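Putative short-chain dehydrogenase/reductase (Corynebacterium glutamicum, PDB 3E9N) is of unknown function but probably acts as a nicotinamide-dependent oxidoreductase of the short-chain dehydrogenase/reductase family, perhaps reducing acetoacetyl-CoA. Local coordinates at the interface of chains A and B. Sequence-based numbering; all coordinates share one arbitrary frame. Chains: chain A/B, Putative short-chain dehydrogenase/reductase.

The interface of chains A and B. Residues chain A 143-144, 147-148, 151; chain B 155, 159-160, 163.
The imidazole of A:His151 turns one face towards B:Gly155, whose CA lies over the ring's ND1 margin, 3.6 Å from ND1, and not over its centre. From the opposite side of the ring plane comes the backbone carbonyl of its own helix: ND1 donates to A:Ala147 O at 2.9 Å, with the oxygen tilted 24° from the ring plane and the donor lying above the carbonyl plane. A chi1 of -81° sets CG beside the backbone N, folding the ring back over the preceding turn; together with the bond, this should restrict its rotation against the glycine.

Apart from A:Asn143, which leads into it, the residues on both sides belong to helix 144-164, the short-chain dehydrogenase/reductase helix that carries the YxxxK motif, and the two copies pack antiparallel about a two-fold axis. In this family the same helix commonly builds dimers, so the interface is plausibly biological. With no side chain at B:Gly155, the helix of chain A can come close to the backbone of B, and A:Ala147 CB lies 3.9 Å from B:Gly155 O. The same methyl meets that of B:Ala159, CB to CB, at 3.8 Å. B:Ala159 CB also rests against the start of the A helix, 4.0 Å from A:Thr144 CA.

The carboxylate of B:Glu163 approaches the helix start through OE2, 3.4 Å from A:Thr144 N, a distance too long to count as a hydrogen bond. Beyond CG the glutamate chain is extended (chi2 172°), which carries the acid across to the first turn of A. There the positive end of the helix dipole may stabilise its negative charge. OE2 also lies 3.7 Å from A:Asn143 CA, while B:Phe160 meets A:Thr144 OG1 through its backbone N, 3.8 Å from that hydroxyl, and through its CB.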
# COMPACT_ATOMS: atom_id res chain seq x y z
N ASN A 143 -12.62 1.55 14.16
CA ASN A 143 -13.46 2.70 13.83
C ASN A 143 -13.08 3.41 12.50
O ASN A 143 -11.98 3.27 11.96
CB ASN A 143 -13.51 3.69 15.00
CG ASN A 143 -14.68 4.68 14.91
OD1 ASN A 143 -14.62 5.66 14.16
ND2 ASN A 143 -15.75 4.44 15.69
N THR A 144 -14.02 4.20 12.03
CA THR A 144 -13.95 4.89 10.77
C THR A 144 -13.06 6.13 10.91
O THR A 144 -12.28 6.46 10.01
CB THR A 144 -15.39 5.24 10.35
OG1 THR A 144 -15.66 4.81 9.00
CG2 THR A 144 -15.69 6.70 10.52
N ALA A 147 -9.13 5.10 11.35
CA ALA A 147 -8.58 4.71 10.05
C ALA A 147 -8.32 5.94 9.19
O ALA A 147 -7.27 6.05 8.57
CB ALA A 147 -9.54 3.75 9.34
N ALA A 148 -9.24 6.89 9.21
CA ALA A 148 -9.11 8.00 8.30
C ALA A 148 -7.97 8.92 8.68
O ALA A 148 -7.17 9.35 7.83
CB ALA A 148 -10.39 8.75 8.16
N HIS A 151 -4.57 7.23 8.08
CA HIS A 151 -4.28 7.24 6.66
C HIS A 151 -4.00 8.66 6.21
O HIS A 151 -3.05 8.89 5.43
CB HIS A 151 -5.39 6.58 5.83
CG HIS A 151 -5.30 5.09 5.82
ND1 HIS A 151 -6.17 4.28 6.53
CD2 HIS A 151 -4.38 4.26 5.27
CE1 HIS A 151 -5.82 3.02 6.38
NE2 HIS A 151 -4.73 2.97 5.63
N GLY B 155 -9.11 5.73 3.55
CA GLY B 155 -9.19 5.05 4.80
C GLY B 155 -10.64 5.09 5.30
O GLY B 155 -11.14 4.07 5.77
N ALA B 159 -12.82 1.42 5.95
CA ALA B 159 -13.23 0.96 7.30
C ALA B 159 -14.77 0.85 7.34
O ALA B 159 -15.33 -0.07 7.93
CB ALA B 159 -12.74 1.91 8.40
N PHE B 160 -15.41 1.82 6.71
CA PHE B 160 -16.83 1.83 6.52
C PHE B 160 -17.29 0.53 5.88
O PHE B 160 -18.24 -0.10 6.36
CB PHE B 160 -17.21 3.02 5.68
CG PHE B 160 -18.70 3.24 5.59
CD1 PHE B 160 -19.45 3.42 6.74
CD2 PHE B 160 -19.34 3.30 4.35
CE1 PHE B 160 -20.83 3.64 6.66
CE2 PHE B 160 -20.71 3.48 4.26
CZ PHE B 160 -21.46 3.65 5.43
N GLU B 163 -17.23 -2.22 8.37
CA GLU B 163 -18.26 -2.01 9.35
C GLU B 163 -19.64 -2.46 8.90
O GLU B 163 -20.39 -3.02 9.70
CB GLU B 163 -18.33 -0.55 9.75
CG GLU B 163 -17.54 -0.26 11.02
CD GLU B 163 -17.44 1.22 11.30
OE1 GLU B 163 -18.46 1.93 11.06
OE2 GLU B 163 -16.34 1.66 11.73